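Local coordinates for uncharacterized N-acetyltransferase D2E76_00625 (Mycobacteroides abscessus, PDB 6YCA), which probably transfers acetyl groups from acetyl coenzyme A as a GCN5-related N-acetyltransferase of the Eis type, but is unable to modify aminoglycosides, at residues Y82-T87 / S199-P204; T87-S92 / V372-N377; I150-A155 / R305-L310; A188-R193 / D228-Y233; A194-S199 / Q408-T413. All coordinates share one frame; numbering follows the deposited sequence.

Contact 1: Y82-T87 / S199-P204; sequences YTSWLT and SVARPP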
# COMPACT_ATOMS: atom_id res chain seq x y z
N TYR A 82 -40.42 6.50 -10.08
CA TYR A 82 -41.33 6.11 -9.03
C TYR A 82 -42.10 7.32 -8.53
O TYR A 82 -41.57 8.44 -8.49
CB TYR A 82 -40.57 5.48 -7.85
CG TYR A 82 -39.97 4.13 -8.17
CD1 TYR A 82 -38.78 4.04 -8.88
CD2 TYR A 82 -40.60 2.96 -7.78
CE1 TYR A 82 -38.23 2.81 -9.19
CE2 TYR A 82 -40.05 1.72 -8.09
CZ TYR A 82 -38.87 1.66 -8.79
OH TYR A 82 -38.31 0.44 -9.10
N THR A 83 -43.35 7.10 -8.14
CA THR A 83 -44.14 8.14 -7.51
C THR A 83 -43.59 8.39 -6.11
O THR A 83 -43.58 7.48 -5.27
CB THR A 83 -45.60 7.68 -7.42
OG1 THR A 83 -46.08 7.36 -8.73
CG2 THR A 83 -46.48 8.77 -6.83
N SER A 84 -43.12 9.61 -5.86
CA SER A 84 -42.42 9.90 -4.62
C SER A 84 -42.73 11.32 -4.19
O SER A 84 -43.48 12.05 -4.86
CB SER A 84 -40.91 9.69 -4.80
OG SER A 84 -40.19 10.09 -3.65
N TRP A 85 -42.16 11.72 -3.05
CA TRP A 85 -42.20 13.10 -2.59
C TRP A 85 -40.79 13.56 -2.24
O TRP A 85 -39.88 12.74 -2.08
CB TRP A 85 -43.16 13.32 -1.41
CG TRP A 85 -43.02 12.35 -0.26
CD1 TRP A 85 -43.86 11.31 0.05
CD2 TRP A 85 -42.00 12.35 0.75
NE1 TRP A 85 -43.41 10.66 1.18
CE2 TRP A 85 -42.27 11.28 1.63
CE3 TRP A 85 -40.87 13.14 1.00
CZ2 TRP A 85 -41.46 10.98 2.72
CZ3 TRP A 85 -40.07 12.85 2.09
CH2 TRP A 85 -40.37 11.77 2.94
N LEU A 86 -40.62 14.87 -2.13
CA LEU A 86 -39.33 15.46 -1.77
C LEU A 86 -39.57 16.63 -0.84
O LEU A 86 -40.42 17.49 -1.13
CB LEU A 86 -38.58 15.93 -3.02
CG LEU A 86 -37.09 16.26 -2.88
CD1 LEU A 86 -36.38 15.93 -4.18
CD2 LEU A 86 -36.88 17.72 -2.52
N THR A 87 -38.82 16.67 0.26
CA THR A 87 -38.96 17.73 1.26
C THR A 87 -38.11 18.94 0.86
O THR A 87 -36.89 18.84 0.77
CB THR A 87 -38.55 17.21 2.64
OG1 THR A 87 -39.33 16.05 2.97
CG2 THR A 87 -38.78 18.29 3.69
N SER A 199 -35.01 15.02 2.09
CA SER A 199 -35.55 13.68 2.26
C SER A 199 -36.57 13.35 1.17
O SER A 199 -37.29 14.22 0.67
CB SER A 199 -36.18 13.54 3.65
OG SER A 199 -37.18 14.52 3.86
N VAL A 200 -36.58 12.08 0.77
CA VAL A 200 -37.48 11.59 -0.27
C VAL A 200 -38.24 10.40 0.27
O VAL A 200 -37.84 9.77 1.26
CB VAL A 200 -36.73 11.21 -1.57
CG1 VAL A 200 -35.82 12.35 -2.01
CG2 VAL A 200 -35.95 9.93 -1.37
N ALA A 201 -39.36 10.09 -0.37
CA ALA A 201 -40.17 8.95 0.04
C ALA A 201 -39.40 7.65 -0.17
O ALA A 201 -38.67 7.49 -1.15
CB ALA A 201 -41.46 8.91 -0.76
N ARG A 202 -39.60 6.71 0.75
CA ARG A 202 -39.10 5.34 0.62
C ARG A 202 -40.30 4.43 0.42
O ARG A 202 -40.89 3.96 1.40
CB ARG A 202 -38.30 4.92 1.86
CG ARG A 202 -36.91 5.53 1.93
CD ARG A 202 -36.16 5.08 3.17
NE ARG A 202 -34.84 5.69 3.25
CZ ARG A 202 -33.94 5.41 4.19
NH1 ARG A 202 -34.21 4.53 5.14
NH2 ARG A 202 -32.75 6.01 4.17
N PRO A 203 -40.70 4.17 -0.82
CA PRO A 203 -41.90 3.35 -1.06
C PRO A 203 -41.66 1.92 -0.62
O PRO A 203 -40.52 1.53 -0.36
CB PRO A 203 -42.07 3.43 -2.59
CG PRO A 203 -41.22 4.60 -3.02
CD PRO A 203 -40.08 4.63 -2.07
N PRO A 204 -42.72 1.11 -0.54
CA PRO A 204 -42.52 -0.31 -0.22
C PRO A 204 -41.55 -1.02 -1.15
O PRO A 204 -40.84 -1.93 -0.70
CB PRO A 204 -43.94 -0.90 -0.28
CG PRO A 204 -44.76 0.12 -1.01
CD PRO A 204 -44.15 1.44 -0.66
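Trp-85 holds CG in the crowded position between its backbone N and carbonyl carbon (chi1 49°), which lays the indole along the chain at Val-200 and Ala-201. Ala-201 CB comes down over one face of the five-membered ring in a CH-pi contact, 3.3 Å from Trp-85 NE1; the indole also makes a cation-pi contact with Arg-93. Thr-87 keeps OG1 anti to its carbonyl carbon, and Ser-199 OG takes the crowded position, so the two oxygens meet tip to tip: Thr-87 OG1 donates to Ser-199 OG at 2.8 Å, and Ser-199 OG goes on to Trp-196 O. Ser-84 turns OG anti to its own N (chi1 174°), reaching an in-plane lone pair of Trp-85 O at 3.1 Å as well as His-96 ND1. That carbonyl has a second donor, Ala-201 N, 3.2 Å from Trp-85 O and above the carbonyl plane. Straighter is the bond from Thr-87 N to Ser-199 O, 2.9 Å and nearly along the C=O axis. The chains run roughly antiparallel and share a single beta bridge, Leu-86 with Val-200, which fastens the end of strand 75-87 in the first GNAT region to the loop before helix 204-216 in the second.

Contact 2: T87-S92 / V372-N377; sequences TVPGGS and VYLGGN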
# COMPACT_ATOMS: atom_id res chain seq x y z
N THR A 87 -38.82 16.67 0.26
CA THR A 87 -38.96 17.73 1.26
C THR A 87 -38.11 18.94 0.86
O THR A 87 -36.89 18.84 0.77
CB THR A 87 -38.55 17.21 2.64
OG1 THR A 87 -39.33 16.05 2.97
CG2 THR A 87 -38.78 18.29 3.69
N VAL A 88 -38.77 20.07 0.62
CA VAL A 88 -38.13 21.32 0.23
C VAL A 88 -37.95 22.19 1.47
O VAL A 88 -38.57 21.91 2.51
CB VAL A 88 -38.96 22.04 -0.85
CG1 VAL A 88 -39.14 21.13 -2.05
CG2 VAL A 88 -40.29 22.48 -0.27
N PRO A 89 -37.12 23.24 1.43
CA PRO A 89 -36.94 24.09 2.61
C PRO A 89 -38.26 24.61 3.16
O PRO A 89 -39.10 25.14 2.43
CB PRO A 89 -36.06 25.23 2.09
CG PRO A 89 -35.26 24.60 1.02
CD PRO A 89 -36.16 23.59 0.36
N GLY A 90 -38.44 24.45 4.47
CA GLY A 90 -39.69 24.75 5.12
C GLY A 90 -40.51 23.54 5.50
O GLY A 90 -41.51 23.68 6.21
N GLY A 91 -40.12 22.35 5.04
CA GLY A 91 -40.76 21.11 5.42
C GLY A 91 -41.81 20.61 4.46
O GLY A 91 -42.23 19.46 4.59
N SER A 92 -42.24 21.43 3.51
CA SER A 92 -43.28 21.02 2.57
C SER A 92 -42.80 19.84 1.72
O SER A 92 -41.63 19.75 1.35
CB SER A 92 -43.66 22.21 1.70
OG SER A 92 -44.85 21.95 1.00
N VAL A 372 -29.35 25.55 -6.37
CA VAL A 372 -29.64 26.44 -5.24
C VAL A 372 -30.93 26.07 -4.53
O VAL A 372 -31.09 26.37 -3.34
CB VAL A 372 -29.79 27.88 -5.74
CG1 VAL A 372 -29.85 28.86 -4.58
CG2 VAL A 372 -28.66 28.24 -6.67
N TYR A 373 -31.85 25.38 -5.22
CA TYR A 373 -33.24 25.31 -4.77
C TYR A 373 -33.36 24.71 -3.37
O TYR A 373 -34.18 25.16 -2.57
CB TYR A 373 -34.08 24.53 -5.77
CG TYR A 373 -35.52 24.38 -5.33
CD1 TYR A 373 -36.41 25.43 -5.45
CD2 TYR A 373 -35.97 23.20 -4.76
CE1 TYR A 373 -37.72 25.31 -5.04
CE2 TYR A 373 -37.28 23.07 -4.34
CZ TYR A 373 -38.15 24.13 -4.48
OH TYR A 373 -39.46 24.01 -4.07
N LEU A 374 -32.54 23.71 -3.06
CA LEU A 374 -32.66 23.00 -1.79
C LEU A 374 -31.80 23.59 -0.69
O LEU A 374 -31.79 23.06 0.43
CB LEU A 374 -32.34 21.51 -1.98
CG LEU A 374 -33.36 20.74 -2.82
CD1 LEU A 374 -32.98 19.27 -2.92
CD2 LEU A 374 -34.77 20.91 -2.25
N GLY A 375 -31.07 24.67 -0.97
CA GLY A 375 -30.19 25.28 0.01
C GLY A 375 -28.79 24.72 0.02
O GLY A 375 -27.99 25.13 0.87
N GLY A 376 -28.47 23.80 -0.89
CA GLY A 376 -27.15 23.20 -0.97
C GLY A 376 -26.12 24.03 -1.68
O GLY A 376 -24.95 23.64 -1.70
N ASN A 377 -26.52 25.16 -2.27
CA ASN A 377 -25.60 26.09 -2.91
C ASN A 377 -26.17 27.48 -2.75
O ASN A 377 -27.38 27.67 -2.56
CB ASN A 377 -25.42 25.78 -4.40
CG ASN A 377 -24.74 24.46 -4.64
OD1 ASN A 377 -23.52 24.38 -4.76
ND2 ASN A 377 -25.53 23.40 -4.72
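A type II beta turn from Val-88 to Gly-91, in the hairpin connection between strands 75-87 and 93-104, packs against the chain leaving helix 366-373 in the sterol carrier-like region. Two crossings make the contact. Val-88 meets Tyr-373 obliquely: its CG1 lies at the ring edge, near the ring plane, 3.5 Å from Tyr-373 CE2. The phenol gets there because Tyr-373 CG is anti to its backbone N (chi1 178°), and its OH, which also touches Val-88 CG1, is hydrogen-bonded to Ala-318 O. Pro-89 and Leu-374 cross at about a right angle, with Pro-89 CD 4.0 Å from Leu-374 CD2, while the proline CG faces the carbonyls of Tyr-373 and Leu-374. Contact between the two segments is thus apolar and buried, and the turn and the helix end each have their own backbone bonds. Gly-91 N to Val-88 O (3.0 Å) closes the turn, and Val-88 N binds Ser-92 O; Gly-90 and Gly-91 both take positive phi. On the other segment Gly-375, also at positive phi, leaves the helical path, its N bonded to Val-372 O. Leu-374 stands with CG anti to its carbonyl carbon (chi1 -68°), which brings Leu-374 CD2 to 4.2 Å from Val-88 CA.

Contact 3: I150-A155 / R305-L310; sequences IATSSA and RDETWL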
# COMPACT_ATOMS: atom_id res chain seq x y z
N ILE A 150 -26.86 19.51 -9.49
CA ILE A 150 -26.49 18.86 -8.24
C ILE A 150 -27.05 19.68 -7.08
O ILE A 150 -26.57 20.79 -6.81
CB ILE A 150 -24.97 18.69 -8.12
CG1 ILE A 150 -24.43 17.86 -9.28
CG2 ILE A 150 -24.64 18.03 -6.80
CD1 ILE A 150 -22.93 17.69 -9.26
N ALA A 151 -28.06 19.15 -6.40
CA ALA A 151 -28.75 19.90 -5.36
C ALA A 151 -28.35 19.53 -3.94
O ALA A 151 -28.43 20.38 -3.05
CB ALA A 151 -30.27 19.74 -5.50
N THR A 152 -27.93 18.29 -3.70
CA THR A 152 -27.44 17.88 -2.39
C THR A 152 -26.18 17.05 -2.56
O THR A 152 -25.98 16.40 -3.58
CB THR A 152 -28.45 17.02 -1.60
OG1 THR A 152 -28.40 15.67 -2.08
CG2 THR A 152 -29.87 17.57 -1.74
N SER A 153 -25.35 17.06 -1.52
CA SER A 153 -24.16 16.22 -1.47
C SER A 153 -24.15 15.47 -0.15
O SER A 153 -24.81 15.86 0.82
CB SER A 153 -22.87 17.04 -1.61
OG SER A 153 -22.81 17.71 -2.86
N SER A 154 -23.41 14.37 -0.13
CA SER A 154 -23.29 13.51 1.04
C SER A 154 -21.82 13.34 1.41
O SER A 154 -20.92 13.48 0.57
CB SER A 154 -23.93 12.15 0.79
OG SER A 154 -23.17 11.39 -0.13
N ALA A 155 -21.58 13.05 2.69
CA ALA A 155 -20.22 12.89 3.21
C ALA A 155 -20.10 11.56 3.93
O ALA A 155 -21.09 10.94 4.33
CB ALA A 155 -19.82 14.04 4.14
N ARG A 305 -19.22 13.32 -2.03
CA ARG A 305 -19.67 13.00 -3.38
C ARG A 305 -21.00 13.68 -3.64
O ARG A 305 -21.78 13.94 -2.71
CB ARG A 305 -19.78 11.48 -3.56
CG ARG A 305 -19.97 11.02 -5.00
CD ARG A 305 -19.79 9.51 -5.12
NE ARG A 305 -19.83 9.04 -6.51
CZ ARG A 305 -18.76 8.94 -7.29
NH1 ARG A 305 -17.57 9.29 -6.84
NH2 ARG A 305 -18.89 8.49 -8.54
N ASP A 306 -21.25 13.99 -4.91
CA ASP A 306 -22.55 14.53 -5.30
C ASP A 306 -23.64 13.50 -5.02
O ASP A 306 -23.42 12.29 -5.10
CB ASP A 306 -22.57 14.89 -6.79
CG ASP A 306 -22.13 13.74 -7.68
OD1 ASP A 306 -20.96 13.31 -7.58
OD2 ASP A 306 -22.96 13.24 -8.46
N GLU A 307 -24.82 13.99 -4.66
CA GLU A 307 -25.92 13.10 -4.32
C GLU A 307 -27.15 13.34 -5.19
O GLU A 307 -27.40 12.59 -6.14
CB GLU A 307 -26.29 13.21 -2.84
CG GLU A 307 -27.23 12.12 -2.40
CD GLU A 307 -27.63 12.24 -0.95
OE1 GLU A 307 -28.00 13.35 -0.51
OE2 GLU A 307 -27.56 11.20 -0.25
N THR A 308 -27.92 14.37 -4.86
CA THR A 308 -29.18 14.62 -5.56
C THR A 308 -28.91 15.41 -6.83
O THR A 308 -28.40 16.54 -6.78
CB THR A 308 -30.14 15.40 -4.67
OG1 THR A 308 -30.33 14.72 -3.43
CG2 THR A 308 -31.48 15.55 -5.37
N TRP A 309 -29.24 14.82 -7.98
CA TRP A 309 -29.30 15.55 -9.24
C TRP A 309 -30.76 15.95 -9.42
O TRP A 309 -31.60 15.12 -9.78
CB TRP A 309 -28.79 14.69 -10.40
CG TRP A 309 -27.31 14.49 -10.37
CD1 TRP A 309 -26.61 13.67 -9.55
CD2 TRP A 309 -26.34 15.15 -11.20
NE1 TRP A 309 -25.26 13.76 -9.82
CE2 TRP A 309 -25.07 14.66 -10.83
CE3 TRP A 309 -26.42 16.10 -12.22
CZ2 TRP A 309 -23.90 15.09 -11.44
CZ3 TRP A 309 -25.25 16.53 -12.83
CH2 TRP A 309 -24.01 16.02 -12.43
N LEU A 310 -31.05 17.21 -9.15
CA LEU A 310 -32.42 17.72 -9.11
C LEU A 310 -32.77 18.40 -10.42
O LEU A 310 -31.96 19.16 -10.98
CB LEU A 310 -32.59 18.71 -7.95
CG LEU A 310 -33.97 19.32 -7.77
CD1 LEU A 310 -35.00 18.23 -7.56
CD2 LEU A 310 -33.97 20.28 -6.61
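Strands 150-155 and 305-310 run antiparallel, their axes 4.3 Å apart at closest and 144° between directions, with a classic beta bulge where Ala-151 and Thr-152 both face Thr-308. On the regular side Ser-154 and Arg-305 exchange two bonds nearly along the C=O axes, Ser-154 N to Arg-305 O being 3.1 Å. At the bulge Ala-151 N donates to Thr-308 O at 2.7 Å, while Thr-152 O takes Glu-307 N in the carbonyl plane. The Thr-308 N-H is shared, at poor angles, between Thr-152 O, which it meets from above the carbonyl plane, and Thr-152 OG1. In the crowded position between N and carbonyl carbon (chi1 80°), Thr-152 OG1 also accepts from Thr-308 OG1 and donates to the anti lone pair of Glu-307 OE1 at 2.8 Å. The glutamate arrives by an extended chain, and its OE1 is also bonded by Ala-411 N; such donors would probably favour the ionised carboxylate. On the other face Ile-150 and Trp-309 lie side by side. Ile-150 CG1 sits over the six-membered ring in a CH-pi contact, and CD1 continues along it, 3.5 Å from Trp-309 CZ2. Trp-309 NE1 fixes the indole by an in-plane bond of 2.7 Å to Asp-306 OD2, whose partner OD1 forms a salt bridge with Arg-297 of a neighbouring subunit. Ala-151 CB also meets Leu-310 CB. Trp-309 bonds through its backbone to Leu-135, and Ala-155 to Arg-283, so 299-312 and 149-160 lie next to each other, between strands 132-135 and 277-284, near the centre of the molecule.

Contact 4: A188-R193 / D228-Y233; sequences AAIYER and DGYVRY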
# COMPACT_ATOMS: atom_id res chain seq x y z
N ALA A 188 -39.73 1.43 8.54
CA ALA A 188 -40.35 2.34 7.59
C ALA A 188 -41.30 3.29 8.28
O ALA A 188 -41.40 4.46 7.89
CB ALA A 188 -41.06 1.56 6.48
N ALA A 189 -41.99 2.83 9.33
CA ALA A 189 -42.88 3.70 10.08
C ALA A 189 -42.09 4.79 10.81
O ALA A 189 -42.56 5.93 10.92
CB ALA A 189 -43.72 2.88 11.06
N ILE A 190 -40.90 4.47 11.30
CA ILE A 190 -40.07 5.50 11.92
C ILE A 190 -39.59 6.49 10.87
O ILE A 190 -39.61 7.70 11.08
CB ILE A 190 -38.90 4.89 12.71
CG1 ILE A 190 -39.40 3.92 13.78
CG2 ILE A 190 -38.06 5.98 13.36
CD1 ILE A 190 -38.28 3.24 14.54
N TYR A 191 -39.17 5.98 9.70
CA TYR A 191 -38.68 6.86 8.65
C TYR A 191 -39.78 7.77 8.12
O TYR A 191 -39.50 8.91 7.72
CB TYR A 191 -38.07 6.06 7.49
CG TYR A 191 -37.56 6.93 6.36
CD1 TYR A 191 -36.29 7.49 6.40
CD2 TYR A 191 -38.36 7.22 5.26
CE1 TYR A 191 -35.82 8.30 5.37
CE2 TYR A 191 -37.91 8.03 4.24
CZ TYR A 191 -36.64 8.57 4.30
OH TYR A 191 -36.19 9.38 3.28
N GLU A 192 -41.03 7.31 8.15
CA GLU A 192 -42.12 8.04 7.51
C GLU A 192 -42.23 9.48 8.01
O GLU A 192 -42.61 10.37 7.25
CB GLU A 192 -43.44 7.30 7.71
CG GLU A 192 -44.65 8.01 7.12
CD GLU A 192 -44.50 8.28 5.63
OE1 GLU A 192 -43.80 7.50 4.94
OE2 GLU A 192 -45.09 9.28 5.15
N ARG A 193 -41.88 9.73 9.27
CA ARG A 193 -41.93 11.08 9.81
C ARG A 193 -40.67 11.91 9.53
O ARG A 193 -40.40 12.86 10.26
CB ARG A 193 -42.40 11.10 11.27
CG ARG A 193 -41.65 10.21 12.23
CD ARG A 193 -42.47 10.08 13.51
NE ARG A 193 -41.65 9.80 14.68
CZ ARG A 193 -41.19 10.72 15.52
NH1 ARG A 193 -41.45 12.01 15.32
NH2 ARG A 193 -40.46 10.36 16.56
N ASP A 228 -37.44 8.52 18.93
CA ASP A 228 -37.56 9.42 17.79
C ASP A 228 -36.52 9.13 16.71
O ASP A 228 -36.12 10.05 15.98
CB ASP A 228 -37.51 10.88 18.22
CG ASP A 228 -38.70 11.28 19.08
OD1 ASP A 228 -39.84 10.91 18.72
OD2 ASP A 228 -38.51 11.96 20.10
N GLY A 229 -36.09 7.89 16.57
CA GLY A 229 -35.16 7.54 15.51
C GLY A 229 -34.57 6.17 15.72
O GLY A 229 -34.89 5.46 16.68
N TYR A 230 -33.68 5.79 14.80
CA TYR A 230 -33.00 4.50 14.87
C TYR A 230 -31.64 4.60 14.19
O TYR A 230 -31.31 5.60 13.54
CB TYR A 230 -33.84 3.37 14.25
CG TYR A 230 -34.00 3.46 12.74
CD1 TYR A 230 -33.04 2.95 11.89
CD2 TYR A 230 -35.14 4.02 12.18
CE1 TYR A 230 -33.18 3.01 10.52
CE2 TYR A 230 -35.30 4.09 10.80
CZ TYR A 230 -34.31 3.58 9.97
OH TYR A 230 -34.45 3.64 8.60
N VAL A 231 -30.85 3.53 14.32
CA VAL A 231 -29.54 3.45 13.68
C VAL A 231 -29.24 1.99 13.36
O VAL A 231 -29.41 1.11 14.21
CB VAL A 231 -28.42 4.09 14.52
CG1 VAL A 231 -28.34 3.45 15.89
CG2 VAL A 231 -27.09 3.98 13.81
N ARG A 232 -28.81 1.74 12.12
CA ARG A 232 -28.38 0.42 11.65
C ARG A 232 -26.87 0.44 11.46
O ARG A 232 -26.33 1.38 10.87
CB ARG A 232 -29.01 0.09 10.31
CG ARG A 232 -30.41 -0.45 10.35
CD ARG A 232 -30.92 -0.54 8.92
NE ARG A 232 -30.01 -1.30 8.07
CZ ARG A 232 -30.29 -2.47 7.52
NH1 ARG A 232 -31.49 -3.02 7.70
NH2 ARG A 232 -29.39 -3.08 6.76
N TYR A 233 -26.19 -0.59 11.96
CA TYR A 233 -24.75 -0.69 11.77
C TYR A 233 -24.33 -2.15 11.65
O TYR A 233 -24.96 -3.05 12.21
CB TYR A 233 -23.95 0.03 12.87
CG TYR A 233 -24.28 -0.39 14.29
CD1 TYR A 233 -25.33 0.21 14.99
CD2 TYR A 233 -23.55 -1.38 14.93
CE1 TYR A 233 -25.63 -0.16 16.29
CE2 TYR A 233 -23.84 -1.76 16.23
CZ TYR A 233 -24.88 -1.15 16.90
OH TYR A 233 -25.17 -1.53 18.19
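Ile-190 makes the close-packed half of this contact, pointing from helix 184-192 at the start of strand 229-235. With CG2 anti to the backbone N, the side chain crosses Tyr-230 obliquely and puts Ile-190 CG2 in the plane of the ring at its edge, 3.7 Å from Tyr-230 CD2. The same methyl, Ile-190 CG2, reaches the backbone of Gly-229, 3.9 Å from its CA. Tyr-230 has CG in the crowded position between N and carbonyl carbon, so the ring rises from the strand toward the helix, and its edge also comes near Tyr-191 N. Its hydroxyl is fixed by Asp-253 OD2, and that of Tyr-191 by Val-200 O; both tyrosines are buried. Helix 184-192 here packs on the start of strand 229-235, a strand of the second GNAT region, as in other alpha/beta folds, the helix and strand directions 125° apart and their axes 8.6 Å apart at closest approach. Past the last turn the character changes. Arg-193 is exposed, and from the crowded chi1 of 53° its chain runs extended from CG to NE to meet Asp-228. The salt bridge is single-ended: the modelled separation of Arg-193 NH2 and Asp-228 OD1, 2.3 Å, is very short, and at this resolution it says nothing about strength. The guanidinium offers its edge and the carboxylate its anti lone pair, but the two planes are turned 74° apart, so the groups do not pair side by side. Both residues also touch a neighbouring molecule in the crystal, so the position of this pair may owe something to lattice packing.

Contact 5: A194-S199 / Q408-T413; sequences AAWTGS and QPFAGT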
# COMPACT_ATOMS: atom_id res chain seq x y z
N ALA A 194 -39.91 11.55 8.50
CA ALA A 194 -38.70 12.28 8.15
C ALA A 194 -39.08 13.69 7.71
O ALA A 194 -39.95 13.87 6.85
CB ALA A 194 -37.97 11.57 7.02
N ALA A 195 -38.41 14.69 8.30
CA ALA A 195 -38.72 16.08 8.02
C ALA A 195 -37.53 16.91 7.56
O ALA A 195 -37.70 18.10 7.30
CB ALA A 195 -39.36 16.75 9.24
N TRP A 196 -36.34 16.32 7.44
CA TRP A 196 -35.17 17.09 7.06
C TRP A 196 -35.21 17.41 5.57
O TRP A 196 -35.74 16.64 4.76
CB TRP A 196 -33.88 16.34 7.40
CG TRP A 196 -33.62 15.09 6.62
CD1 TRP A 196 -33.05 15.00 5.39
CD2 TRP A 196 -33.89 13.75 7.04
NE1 TRP A 196 -32.97 13.69 5.00
CE2 TRP A 196 -33.48 12.90 6.00
CE3 TRP A 196 -34.45 13.19 8.19
CZ2 TRP A 196 -33.61 11.52 6.08
CZ3 TRP A 196 -34.58 11.82 8.26
CH2 TRP A 196 -34.16 11.00 7.21
N THR A 197 -34.65 18.57 5.22
CA THR A 197 -34.68 19.03 3.83
C THR A 197 -33.83 18.11 2.96
O THR A 197 -32.69 17.78 3.31
CB THR A 197 -34.16 20.46 3.74
OG1 THR A 197 -34.98 21.31 4.55
CG2 THR A 197 -34.21 20.94 2.30
N GLY A 198 -34.40 17.70 1.82
CA GLY A 198 -33.77 16.77 0.92
C GLY A 198 -34.29 15.35 1.02
O GLY A 198 -34.05 14.55 0.10
N SER A 199 -35.01 15.02 2.09
CA SER A 199 -35.55 13.68 2.26
C SER A 199 -36.57 13.35 1.17
O SER A 199 -37.29 14.22 0.67
CB SER A 199 -36.18 13.54 3.65
OG SER A 199 -37.18 14.52 3.86
N GLN A 408 -27.64 22.06 5.49
CA GLN A 408 -27.40 21.59 4.14
C GLN A 408 -28.39 20.48 3.81
O GLN A 408 -28.62 19.59 4.63
CB GLN A 408 -25.97 21.07 4.01
CG GLN A 408 -24.93 22.17 3.92
CD GLN A 408 -24.96 22.87 2.58
OE1 GLN A 408 -24.87 22.24 1.53
NE2 GLN A 408 -25.08 24.20 2.61
N PRO A 409 -28.98 20.50 2.62
CA PRO A 409 -29.94 19.45 2.25
C PRO A 409 -29.24 18.12 2.07
O PRO A 409 -28.06 18.05 1.73
CB PRO A 409 -30.51 19.95 0.92
CG PRO A 409 -29.40 20.75 0.35
CD PRO A 409 -28.73 21.43 1.51
N PHE A 410 -29.99 17.05 2.29
CA PHE A 410 -29.42 15.72 2.30
C PHE A 410 -30.53 14.70 2.18
O PHE A 410 -31.55 14.80 2.88
CB PHE A 410 -28.67 15.52 3.62
CG PHE A 410 -28.26 14.12 3.88
CD1 PHE A 410 -27.24 13.54 3.17
CD2 PHE A 410 -28.91 13.37 4.85
CE1 PHE A 410 -26.86 12.24 3.40
CE2 PHE A 410 -28.54 12.07 5.10
CZ PHE A 410 -27.51 11.50 4.37
N ALA A 411 -30.36 13.74 1.27
CA ALA A 411 -31.31 12.64 1.08
C ALA A 411 -30.64 11.36 1.57
O ALA A 411 -29.83 10.76 0.86
CB ALA A 411 -31.69 12.52 -0.39
N GLY A 412 -30.98 10.92 2.78
CA GLY A 412 -30.33 9.74 3.31
C GLY A 412 -30.61 8.43 2.59
O GLY A 412 -30.30 7.35 3.11
N THR A 413 -31.19 8.51 1.39
CA THR A 413 -31.66 7.35 0.67
C THR A 413 -31.27 7.44 -0.80
O THR A 413 -31.27 8.53 -1.38
CB THR A 413 -33.19 7.21 0.80
OG1 THR A 413 -33.77 6.95 -0.48
CG2 THR A 413 -33.81 8.48 1.38
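Trp-196 O is gripped by two donors from one residue: Ser-199 OG at 2.7 Å, in the carbonyl plane, and Ser-199 N at 3.2 Å, which closes a type II beta turn. Inside the turn Gly-198 takes positive phi (102°) with its backbone hard against the facing chain, where a CB would run into Phe-410 N. The next carbonyl points across: Phe-410 N donates to an in-plane lone pair of Thr-197 O at 3.0 Å. Trp-196, its CG in the crowded position (chi1 67°), swings the indole edge onto Phe-410 O. Trp-196 NE1 lies 2.8 Å from Phe-410 O, but the angle is poor and the bond weak. Ser-199 CB sits over one indole face. The Trp-196 five-membered ring and the Phe-410 ring are near parallel but slid apart, centroids 6.0 Å from each other, with little overlap. The Thr-197 and Pro-409 side chains lie side by side, CG2 near CB, and Ala-411 CB touches Gly-198 O. The C-terminal chain is laid over strands 149-160 and 299-312, Pro-409 on Thr-152, Phe-410 on Ser-154 and Glu-307, while the 194-199 turn bonds through Gly-198 to Thr-87, at the end of strand 75-87.

In the fold
Contacts 2 and 5 are buried and contact 3 lies nearest the centre of the chain, with contact 4 farthest out, where a salt bridge at the exposed end joins the packing. Contacts 1, 3 and 4 all involve the strands of the two GNAT regions, whereas contacts 2 and 5 bring in the sterol carrier-like region, contact 2 by apolar packing and contact 5 by one backbone bond, a weak indole bond and packing. Thr-87 is shared by contacts 1 and 2, Ser-199 by contacts 1 and 5. Leu-374 of contact 2 packs on Leu-86 of contact 1 and on the bulge of contact 3, which is the most densely hydrogen-bonded. Tyr-191 ties contact 4 to Val-200 and Thr-413.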